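Local coordinates for protein probable Rab-related GTPase (Acanthamoeba polyphaga mimivirus, PDB 5XC5) that binds GTP and magnesium as a Rab-family small GTPase of a giant virus and may take part in protein transport, at residues I8-S13 with S20-F25; G81-F86 with G162-K167; L115-K120 with N158-K163. The protein carries 1 engineered substitution. All blocks are in the same frame, centred on the assembly; numbering follows the deposited sequence. Where two conformers were deposited one is given.

Contact 1 (I8-S13 with S20-F25); sequences IILIGS and SIVHQF. With GTP (guanosine-5'-triphosphate), chain B.
O1A on the alpha-phosphate of GTP is gripped twice by S20. The hydroxyl OG of S20 donates a hydrogen bond of 2.7 Å to O1A, and the backbone N of the same residue gives a second one of 2.8 Å, bent to 145° at the hydrogen. Both donors can reach one oxygen because OG stands beside the backbone N, at chi1 -63°. The helix carrying them, 20-25, meets segment 8-13 through L10 alone, whose CB leaves the backbone toward the helix. The fork of L10 faces CG2 of V22, but V22 was modelled in two conformers, so how close the methyls come is doubtful. Beside it, CD2 of L10 lies 4.3 Å from CG2 of I21. No hydrogen bond joins the segments, and the three touching residues are all buried, so this side of the helix is seated by apolar contact while S20 works on the nucleotide. Further along, the carbonyl O of G12 accepts a bond from K18 NZ. The whole is the strand-loop-helix unit in which a Walker A P-loop joins strand to helix, as in small GTPases, consistent with G12-S19 binding GTP.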
loop_
_atom_site.group_PDB
_atom_site.type_symbol
_atom_site.label_atom_id
_atom_site.label_comp_id
_atom_site.label_asym_id
_atom_site.label_seq_id
_atom_site.Cartn_x
_atom_site.Cartn_y
_atom_site.Cartn_z
ATOM N N ILE A 8 -4.998 5.705 -6.750
ATOM C CA ILE A 8 -4.475 4.718 -5.814
ATOM C C ILE A 8 -3.743 5.481 -4.722
ATOM O O ILE A 8 -2.901 6.334 -5.023
ATOM C CB ILE A 8 -3.481 3.757 -6.500
ATOM C CG1 ILE A 8 -4.004 3.255 -7.850
ATOM C CG2 ILE A 8 -3.073 2.610 -5.550
ATOM C CD1 ILE A 8 -5.256 2.443 -7.764
ATOM N N ILE A 9 -4.040 5.169 -3.460
ATOM C CA ILE A 9 -3.290 5.752 -2.348
ATOM C C ILE A 9 -2.558 4.658 -1.579
ATOM O O ILE A 9 -3.035 3.521 -1.469
ATOM C CB ILE A 9 -4.159 6.595 -1.389
ATOM C CG1 ILE A 9 -5.198 5.726 -0.674
ATOM C CG2 ILE A 9 -4.783 7.783 -2.114
ATOM C CD1 ILE A 9 -5.987 6.479 0.380
ATOM N N LEU A 10 -1.400 5.016 -1.027
ATOM C CA LEU A 10 -0.680 4.170 -0.081
ATOM C C LEU A 10 -0.796 4.813 1.288
ATOM O O LEU A 10 -0.438 5.988 1.458
ATOM C CB LEU A 10 0.800 4.028 -0.437
ATOM C CG LEU A 10 1.087 3.227 -1.697
ATOM C CD1 LEU A 10 1.079 4.144 -2.896
ATOM C CD2 LEU A 10 2.423 2.472 -1.555
ATOM N N ILE A 11 -1.305 4.046 2.255
ATOM C CA ILE A 11 -1.422 4.488 3.637
ATOM C C ILE A 11 -0.842 3.410 4.546
ATOM O O ILE A 11 -0.708 2.248 4.156
ATOM C CB ILE A 11 -2.872 4.827 4.037
ATOM C CG1 ILE A 11 -3.741 3.570 4.023
ATOM C CG2 ILE A 11 -3.468 5.871 3.090
ATOM C CD1 ILE A 11 -5.233 3.831 4.341
ATOM N N GLY A 12 -0.474 3.812 5.749
ATOM C CA GLY A 12 0.169 2.926 6.702
ATOM C C GLY A 12 1.093 3.721 7.596
ATOM O O GLY A 12 1.424 4.872 7.328
ATOM N N SER A 13 1.495 3.092 8.700
ATOM C CA SER A 13 2.226 3.819 9.722
ATOM C C SER A 13 3.634 4.166 9.245
ATOM O O SER A 13 4.121 3.664 8.234
ATOM C CB SER A 13 2.235 3.020 11.016
ATOM O OG SER A 13 0.895 2.950 11.472
ATOM N N SER A 20 9.314 3.570 -0.277
ATOM C CA SER A 20 10.247 2.645 -0.914
ATOM C C SER A 20 9.545 1.767 -1.944
ATOM O O SER A 20 10.064 1.554 -3.049
ATOM C CB SER A 20 10.926 1.797 0.156
ATOM O OG SER A 20 11.689 2.615 1.019
ATOM N N ILE A 21 8.346 1.281 -1.612
ATOM C CA ILE A 21 7.553 0.498 -2.554
ATOM C C ILE A 21 7.210 1.321 -3.792
ATOM O O ILE A 21 7.385 0.864 -4.927
ATOM C CB ILE A 21 6.295 -0.045 -1.854
ATOM C CG1 ILE A 21 6.657 -1.227 -0.952
ATOM C CG2 ILE A 21 5.252 -0.443 -2.873
ATOM C CD1 ILE A 21 5.556 -1.590 0.043
ATOM N N VAL A 22 6.735 2.555 -3.597
ATOM C CA VAL A 22 6.341 3.356 -4.753
ATOM C C VAL A 22 7.537 3.664 -5.645
ATOM O O VAL A 22 7.440 3.587 -6.878
ATOM C CB VAL A 22 5.740 4.683 -4.252
ATOM C CG1 VAL A 22 5.773 5.744 -5.358
ATOM C CG2 VAL A 22 4.355 4.483 -3.738
ATOM N N HIS A 23 8.680 4.012 -5.045
ATOM C CA HIS A 23 9.865 4.310 -5.848
ATOM C C HIS A 23 10.303 3.085 -6.635
ATOM O O HIS A 23 10.714 3.195 -7.794
ATOM C CB HIS A 23 11.015 4.781 -4.952
ATOM C CG HIS A 23 10.827 6.147 -4.356
ATOM N ND1 HIS A 23 9.592 6.731 -4.174
ATOM C CD2 HIS A 23 11.734 7.045 -3.900
ATOM C CE1 HIS A 23 9.742 7.924 -3.627
ATOM N NE2 HIS A 23 11.035 8.141 -3.456
ATOM N N GLN A 24 10.217 1.903 -6.020
ATOM C CA GLN A 24 10.580 0.683 -6.726
ATOM C C GLN A 24 9.643 0.433 -7.901
ATOM O O GLN A 24 10.086 0.071 -8.995
ATOM C CB GLN A 24 10.563 -0.486 -5.742
ATOM C CG GLN A 24 11.018 -1.820 -6.319
ATOM C CD GLN A 24 12.502 -1.842 -6.641
ATOM O OE1 GLN A 24 12.896 -1.639 -7.781
ATOM N NE2 GLN A 24 13.331 -2.092 -5.628
ATOM N N PHE A 25 8.338 0.642 -7.702
ATOM C CA PHE A 25 7.381 0.492 -8.794
ATOM C C PHE A 25 7.678 1.463 -9.932
ATOM O O PHE A 25 7.538 1.116 -11.111
ATOM C CB PHE A 25 5.955 0.691 -8.269
ATOM C CG PHE A 25 4.895 0.647 -9.340
ATOM C CD1 PHE A 25 4.642 -0.521 -10.043
ATOM C CD2 PHE A 25 4.147 1.775 -9.627
ATOM C CE1 PHE A 25 3.658 -0.560 -11.029
ATOM C CE2 PHE A 25 3.168 1.749 -10.602
ATOM C CZ PHE A 25 2.924 0.575 -11.304
HETATM P PG GTP B . 6.673 7.458 6.178
HETATM O O1G GTP B . 6.778 8.296 4.918
HETATM O O2G GTP B . 7.396 8.084 7.333
HETATM O O3G GTP B . 5.242 7.108 6.521
HETATM O O3B GTP B . 7.476 6.041 5.978
HETATM P PB GTP B . 7.383 5.028 4.713
HETATM O O1B GTP B . 7.247 5.796 3.413
HETATM O O2B GTP B . 6.300 4.013 4.951
HETATM O O3A GTP B . 8.749 4.167 4.792
HETATM P PA GTP B . 10.084 4.414 3.898
HETATM O O1A GTP B . 9.855 3.960 2.452
HETATM O O2A GTP B . 10.595 5.857 4.094
HETATM O "O5'" GTP B . 11.085 3.329 4.579
HETATM C "C5'" GTP B . 11.486 3.447 5.929
HETATM C "C4'" GTP B . 12.782 2.665 6.142
HETATM O "O4'" GTP B . 12.487 1.288 5.962
HETATM C "C3'" GTP B . 13.879 3.017 5.154
HETATM O "O3'" GTP B . 15.139 3.012 5.811
HETATM C "C2'" GTP B . 13.831 1.882 4.155
HETATM O "O2'" GTP B . 15.077 1.641 3.541
HETATM C "C1'" GTP B . 13.372 0.722 5.014
HETATM N N9 GTP B . 12.649 -0.248 4.179
HETATM C C8 GTP B . 11.666 0.006 3.258
HETATM N N7 GTP B . 11.258 -1.160 2.717
HETATM C C5 GTP B . 11.981 -2.160 3.286
HETATM C C6 GTP B . 11.981 -3.539 3.113
HETATM O O6 GTP B . 11.235 -4.138 2.317
HETATM N N1 GTP B . 12.871 -4.263 3.871
HETATM C C2 GTP B . 13.723 -3.674 4.781
HETATM N N2 GTP B . 14.546 -4.451 5.476
HETATM N N3 GTP B . 13.726 -2.311 4.967
HETATM C C4 GTP B . 12.859 -1.590 4.209
#

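Contact 2 (G81-F86 with G162-K167); sequences GCLVVF and GKMIDK
M164 reaches from the helix to G81, C82 and L83 at the start of the strand, and it supplies more than half of the 144 Å² buried between 81-86 and 162-167. In the Ras-like alpha/beta fold this is the C-terminal helix laid on one face of the central sheet; here the short segments run nearly antiparallel, at 159°, with axes 9.6 Å apart at closest approach. The route of M164 explains its reach. CG starts anti to the backbone N (chi1 178°), and the chain then bends at both chi2 and chi3, which curls the thioether against the strand. SD settles 3.7 Å from CA of G81, where the lack of a side chain lets sulfur come close to the backbone. L83 approaches from the next part of the strand: its CB points neither at the helix nor from it, but CD2 swings across to lie near the M164 methyl. C82 contributes backbone only, since its CB is directed away from the helix and its side chain packs against I9, I11 and L104 instead. No hydrogen bond crosses the interface. The terminal methyl CE of M164 lies 3.6 Å from C82 O, 3.7 Å from C82 N and 3.7 Å from CD2 of L83.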
loop_
_atom_site.group_PDB
_atom_site.type_symbol
_atom_site.label_atom_id
_atom_site.label_comp_id
_atom_site.label_asym_id
_atom_site.label_seq_id
_atom_site.Cartn_x
_atom_site.Cartn_y
_atom_site.Cartn_z
ATOM N N GLY A 81 -8.407 2.543 -5.426
ATOM C CA GLY A 81 -7.659 1.454 -4.832
ATOM C C GLY A 81 -6.808 1.991 -3.698
ATOM O O GLY A 81 -6.423 3.159 -3.682
ATOM N N CYS A 82 -6.519 1.119 -2.747
ATOM C CA CYS A 82 -5.695 1.512 -1.614
ATOM C C CYS A 82 -4.767 0.368 -1.248
ATOM O O CYS A 82 -5.212 -0.775 -1.095
ATOM C CB CYS A 82 -6.570 1.880 -0.405
ATOM S SG CYS A 82 -5.650 2.292 1.104
ATOM N N LEU A 83 -3.488 0.693 -1.084
ATOM C CA LEU A 83 -2.512 -0.206 -0.490
ATOM C C LEU A 83 -2.333 0.217 0.963
ATOM O O LEU A 83 -1.973 1.370 1.232
ATOM C CB LEU A 83 -1.187 -0.071 -1.239
ATOM C CG LEU A 83 -1.204 -0.443 -2.733
ATOM C CD1 LEU A 83 0.101 -0.060 -3.390
ATOM C CD2 LEU A 83 -1.434 -1.931 -2.921
ATOM N N VAL A 84 -2.598 -0.700 1.897
ATOM C CA VAL A 84 -2.371 -0.444 3.319
ATOM C C VAL A 84 -1.154 -1.257 3.739
ATOM O O VAL A 84 -1.215 -2.488 3.810
ATOM C CB VAL A 84 -3.592 -0.802 4.173
ATOM C CG1 VAL A 84 -3.360 -0.374 5.624
ATOM C CG2 VAL A 84 -4.839 -0.123 3.624
ATOM N N VAL A 85 -0.046 -0.571 4.021
ATOM C CA VAL A 85 1.248 -1.213 4.213
ATOM C C VAL A 85 1.567 -1.308 5.699
ATOM O O VAL A 85 1.284 -0.381 6.468
ATOM C CB VAL A 85 2.330 -0.426 3.450
ATOM C CG1 VAL A 85 3.657 -1.162 3.484
ATOM C CG2 VAL A 85 1.885 -0.178 2.006
ATOM N N PHE A 86 2.154 -2.436 6.103
ATOM C CA PHE A 86 2.732 -2.563 7.437
ATOM C C PHE A 86 4.053 -3.322 7.344
ATOM O O PHE A 86 4.402 -3.891 6.311
ATOM C CB PHE A 86 1.756 -3.206 8.436
ATOM C CG PHE A 86 1.606 -4.695 8.267
ATOM C CD1 PHE A 86 0.678 -5.210 7.369
ATOM C CD2 PHE A 86 2.375 -5.580 9.022
ATOM C CE1 PHE A 86 0.522 -6.569 7.216
ATOM C CE2 PHE A 86 2.224 -6.952 8.858
ATOM C CZ PHE A 86 1.301 -7.439 7.942
ATOM N N GLY A 162 0.512 -5.493 -9.630
ATOM C CA GLY A 162 -0.259 -6.258 -10.594
ATOM C C GLY A 162 -1.626 -6.651 -10.069
ATOM O O GLY A 162 -2.618 -6.610 -10.800
ATOM N N LYS A 163 -1.695 -7.058 -8.798
ATOM C CA LYS A 163 -2.986 -7.364 -8.187
ATOM C C LYS A 163 -3.890 -6.139 -8.204
ATOM O O LYS A 163 -5.076 -6.232 -8.535
ATOM C CB LYS A 163 -2.778 -7.820 -6.742
ATOM C CG LYS A 163 -2.038 -9.138 -6.601
ATOM C CD LYS A 163 -1.686 -9.443 -5.135
ATOM C CE LYS A 163 -2.906 -9.783 -4.262
ATOM N NZ LYS A 163 -3.581 -11.042 -4.705
ATOM N N MET A 164 -3.336 -4.979 -7.860
ATOM C CA MET A 164 -4.110 -3.746 -7.860
ATOM C C MET A 164 -4.573 -3.380 -9.265
ATOM O O MET A 164 -5.721 -2.966 -9.458
ATOM C CB MET A 164 -3.259 -2.625 -7.256
ATOM C CG MET A 164 -3.913 -1.242 -7.239
ATOM S SD MET A 164 -5.410 -1.159 -6.202
ATOM C CE MET A 164 -4.765 -1.536 -4.547
ATOM N N ILE A 165 -3.690 -3.531 -10.254
ATOM C CA ILE A 165 -4.022 -3.201 -11.639
ATOM C C ILE A 165 -5.154 -4.087 -12.147
ATOM O O ILE A 165 -6.115 -3.602 -12.764
ATOM C CB ILE A 165 -2.764 -3.300 -12.523
ATOM C CG1 ILE A 165 -1.787 -2.177 -12.167
ATOM C CG2 ILE A 165 -3.143 -3.279 -14.015
ATOM C CD1 ILE A 165 -0.366 -2.472 -12.566
ATOM N N ASP A 166 -5.059 -5.400 -11.897
ATOM C CA ASP A 166 -6.118 -6.313 -12.328
ATOM C C ASP A 166 -7.468 -5.885 -11.770
ATOM O O ASP A 166 -8.471 -5.871 -12.490
ATOM C CB ASP A 166 -5.825 -7.747 -11.878
ATOM C CG ASP A 166 -4.625 -8.365 -12.568
ATOM O OD1 ASP A 166 -4.078 -7.757 -13.506
ATOM O OD2 ASP A 166 -4.236 -9.485 -12.172
ATOM N N LYS A 167 -7.514 -5.525 -10.485
ATOM C CA LYS A 167 -8.775 -5.116 -9.884
ATOM C C LYS A 167 -9.277 -3.806 -10.479
ATOM O O LYS A 167 -10.470 -3.671 -10.765
ATOM C CB LYS A 167 -8.626 -5.018 -8.364
ATOM C CG LYS A 167 -8.528 -6.355 -7.663
ATOM C CD LYS A 167 -9.859 -7.105 -7.697
ATOM C CE LYS A 167 -9.792 -8.393 -6.909
ATOM N NZ LYS A 167 -8.704 -9.257 -7.416
#

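Contact 3 (L115-K120 with N158-K163). With GTP (guanosine-5'-triphosphate), chain B.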
loop_
_atom_site.group_PDB
_atom_site.type_symbol
_atom_site.label_atom_id
_atom_site.label_comp_id
_atom_site.label_asym_id
_atom_site.label_seq_id
_atom_site.Cartn_x
_atom_site.Cartn_y
_atom_site.Cartn_z
ATOM N N LEU A 115 -5.830 -3.542 -0.544
ATOM C CA LEU A 115 -4.815 -4.587 -0.499
ATOM C C LEU A 115 -3.851 -4.278 0.638
ATOM O O LEU A 115 -3.181 -3.241 0.621
ATOM C CB LEU A 115 -4.079 -4.662 -1.838
ATOM C CG LEU A 115 -2.918 -5.655 -1.926
ATOM C CD1 LEU A 115 -3.360 -7.062 -1.567
ATOM C CD2 LEU A 115 -2.327 -5.606 -3.334
ATOM N N VAL A 116 -3.822 -5.158 1.641
ATOM C CA VAL A 116 -2.887 -5.045 2.760
ATOM C C VAL A 116 -1.550 -5.629 2.325
ATOM O O VAL A 116 -1.484 -6.767 1.853
ATOM C CB VAL A 116 -3.437 -5.791 3.986
ATOM C CG1 VAL A 116 -2.383 -5.857 5.096
ATOM C CG2 VAL A 116 -4.727 -5.131 4.484
ATOM N N VAL A 117 -0.481 -4.854 2.493
ATOM C CA VAL A 117 0.854 -5.262 2.078
ATOM C C VAL A 117 1.665 -5.544 3.331
ATOM O O VAL A 117 1.978 -4.625 4.099
ATOM C CB VAL A 117 1.552 -4.195 1.224
ATOM C CG1 VAL A 117 2.957 -4.653 0.814
ATOM C CG2 VAL A 117 0.699 -3.859 0.004
ATOM N N ALA A 118 2.022 -6.810 3.524
ATOM C CA ALA A 118 2.915 -7.226 4.600
ATOM C C ALA A 118 4.334 -7.058 4.070
ATOM O O ALA A 118 4.825 -7.889 3.296
ATOM C CB ALA A 118 2.619 -8.676 4.974
ATOM N N ASN A 119 4.983 -5.964 4.455
ATOM C CA ASN A 119 6.255 -5.560 3.879
ATOM C C ASN A 119 7.422 -5.945 4.782
ATOM O O ASN A 119 7.267 -6.271 5.966
ATOM C CB ASN A 119 6.270 -4.051 3.614
ATOM C CG ASN A 119 7.302 -3.645 2.580
ATOM O OD1 ASN A 119 7.635 -4.413 1.692
ATOM N ND2 ASN A 119 7.811 -2.423 2.689
ATOM N N LYS A 120 8.613 -5.881 4.186
ATOM C CA LYS A 120 9.901 -6.190 4.819
ATOM C C LYS A 120 10.108 -7.685 5.032
ATOM O O LYS A 120 10.812 -8.099 5.960
ATOM C CB LYS A 120 10.189 -5.376 6.091
ATOM C CG LYS A 120 9.909 -3.891 5.917
ATOM C CD LYS A 120 10.624 -3.071 6.955
ATOM C CE LYS A 120 10.238 -1.587 6.862
ATOM N NZ LYS A 120 10.958 -0.778 7.912
ATOM N N ASN A 158 6.274 -5.550 -8.321
ATOM C CA ASN A 158 5.526 -5.795 -9.546
ATOM C C ASN A 158 4.292 -6.638 -9.276
ATOM O O ASN A 158 3.213 -6.385 -9.839
ATOM C CB ASN A 158 6.442 -6.478 -10.561
ATOM C CG ASN A 158 5.719 -6.890 -11.816
ATOM O OD1 ASN A 158 5.419 -8.065 -12.010
ATOM N ND2 ASN A 158 5.431 -5.923 -12.679
ATOM N N ASN A 159 4.427 -7.637 -8.411
ATOM C CA ASN A 159 3.306 -8.516 -8.107
ATOM C C ASN A 159 2.195 -7.764 -7.383
ATOM O O ASN A 159 1.016 -7.893 -7.735
ATOM C CB ASN A 159 3.794 -9.694 -7.266
ATOM C CG ASN A 159 2.696 -10.692 -6.970
ATOM O OD1 ASN A 159 2.157 -11.325 -7.881
ATOM N ND2 ASN A 159 2.351 -10.837 -5.697
ATOM N N LEU A 160 2.544 -6.978 -6.361
ATOM C CA LEU A 160 1.495 -6.316 -5.589
ATOM C C LEU A 160 0.788 -5.250 -6.417
ATOM O O LEU A 160 -0.440 -5.113 -6.340
ATOM C CB LEU A 160 2.017 -5.792 -4.242
ATOM C CG LEU A 160 2.882 -4.527 -4.213
ATOM C CD1 LEU A 160 2.033 -3.249 -4.123
ATOM C CD2 LEU A 160 3.889 -4.540 -3.076
ATOM N N PHE A 161 1.531 -4.502 -7.242
ATOM C CA PHE A 161 0.844 -3.579 -8.140
ATOM C C PHE A 161 0.052 -4.314 -9.206
ATOM O O PHE A 161 -1.004 -3.826 -9.629
ATOM C CB PHE A 161 1.796 -2.557 -8.757
ATOM C CG PHE A 161 2.004 -1.372 -7.891
ATOM C CD1 PHE A 161 1.122 -0.309 -7.934
ATOM C CD2 PHE A 161 3.061 -1.332 -7.000
ATOM C CE1 PHE A 161 1.301 0.784 -7.122
ATOM C CE2 PHE A 161 3.249 -0.238 -6.182
ATOM C CZ PHE A 161 2.358 0.822 -6.235
ATOM N N GLY A 162 0.512 -5.493 -9.630
ATOM C CA GLY A 162 -0.259 -6.258 -10.594
ATOM C C GLY A 162 -1.626 -6.651 -10.069
ATOM O O GLY A 162 -2.618 -6.610 -10.800
ATOM N N LYS A 163 -1.695 -7.058 -8.798
ATOM C CA LYS A 163 -2.986 -7.364 -8.187
ATOM C C LYS A 163 -3.890 -6.139 -8.204
ATOM O O LYS A 163 -5.076 -6.232 -8.535
ATOM C CB LYS A 163 -2.778 -7.820 -6.742
ATOM C CG LYS A 163 -2.038 -9.138 -6.601
ATOM C CD LYS A 163 -1.686 -9.443 -5.135
ATOM C CE LYS A 163 -2.906 -9.783 -4.262
ATOM N NZ LYS A 163 -3.581 -11.042 -4.705
HETATM P PG GTP B . 6.673 7.458 6.178
HETATM O O1G GTP B . 6.778 8.296 4.918
HETATM O O2G GTP B . 7.396 8.084 7.333
HETATM O O3G GTP B . 5.242 7.108 6.521
HETATM O O3B GTP B . 7.476 6.041 5.978
HETATM P PB GTP B . 7.383 5.028 4.713
HETATM O O1B GTP B . 7.247 5.796 3.413
HETATM O O2B GTP B . 6.300 4.013 4.951
HETATM O O3A GTP B . 8.749 4.167 4.792
HETATM P PA GTP B . 10.084 4.414 3.898
HETATM O O1A GTP B . 9.855 3.960 2.452
HETATM O O2A GTP B . 10.595 5.857 4.094
HETATM O "O5'" GTP B . 11.085 3.329 4.579
HETATM C "C5'" GTP B . 11.486 3.447 5.929
HETATM C "C4'" GTP B . 12.782 2.665 6.142
HETATM O "O4'" GTP B . 12.487 1.288 5.962
HETATM C "C3'" GTP B . 13.879 3.017 5.154
HETATM O "O3'" GTP B . 15.139 3.012 5.811
HETATM C "C2'" GTP B . 13.831 1.882 4.155
HETATM O "O2'" GTP B . 15.077 1.641 3.541
HETATM C "C1'" GTP B . 13.372 0.722 5.014
HETATM N N9 GTP B . 12.649 -0.248 4.179
HETATM C C8 GTP B . 11.666 0.006 3.258
HETATM N N7 GTP B . 11.258 -1.160 2.717
HETATM C C5 GTP B . 11.981 -2.160 3.286
HETATM C C6 GTP B . 11.981 -3.539 3.113
HETATM O O6 GTP B . 11.235 -4.138 2.317
HETATM N N1 GTP B . 12.871 -4.263 3.871
HETATM C C2 GTP B . 13.723 -3.674 4.781
HETATM N N2 GTP B . 14.546 -4.451 5.476
HETATM N N3 GTP B . 13.726 -2.311 4.967
HETATM C C4 GTP B . 12.859 -1.590 4.209
#
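L115 and K163 cross at about a right angle, and so do V117 and L160, giving two crossed pairs along the strand. In the first, CD1 of L115 touches CE of K163 at 3.9 Å, while its other branch, CD2, rests 3.6 Å from the carbonyl O of L160. The lysine takes part through its aliphatic length: its chain bends at chi3 and chi4, laying CE against the leucine, and NZ goes on to a salt bridge with D145. In the second pair, CG1 of V117 meets CD2 of L160 at 4.0 Å. L160 holds CG between its backbone N and carbonyl carbon (chi1 75°), a less roomy setting that directs CD2 toward the valine. Strand 115-119 and helix 158-163 run almost antiparallel (171°), the strand belonging to the parallel part of the Ras-like sheet and the helix lying along one of its faces. The strand ends at N119 and K120 follows in the loop; they are the first two residues of the NKxD guanine-recognition motif, completed by D122, which also bonds to GTP. The chain of K120, extended beyond CG, lies flat over the face of the base: CG is 3.5 Å from C6 of GTP, and CE is 3.7 Å from C4. Past the ring, K120 NZ donates a 3.2 Å hydrogen bond to the ribose O4' and another to the carbonyl O of G15. N119 lies beside the base, OD1 3.7 Å from GTP O6, and is held there by ND2 bonds to V16 O and S151 OG.

From the N terminus, contact 1 closes first, joining strand 6-12 to helix 18-26 around the short P-loop, and is complete before the others begin. Contact 2 opens at strand 81-87 and closes 76 residues later on helix 154-169. Contact 3 opens inside that loop, at strand 113-119, and ends on the same helix, its last segment overlapping that of contact 2 at G162 and K163. The three strands are parallel neighbours in the sheet: I9 O lies 2.9 Å from L83 N, and V84 O 2.8 Å from V117 N, both probable hydrogen bonds. The two helices also meet, through the stacked rings of F25 and F161. Contacts 1 and 3 both touch GTP, at the alpha-phosphate and at the base and ribose.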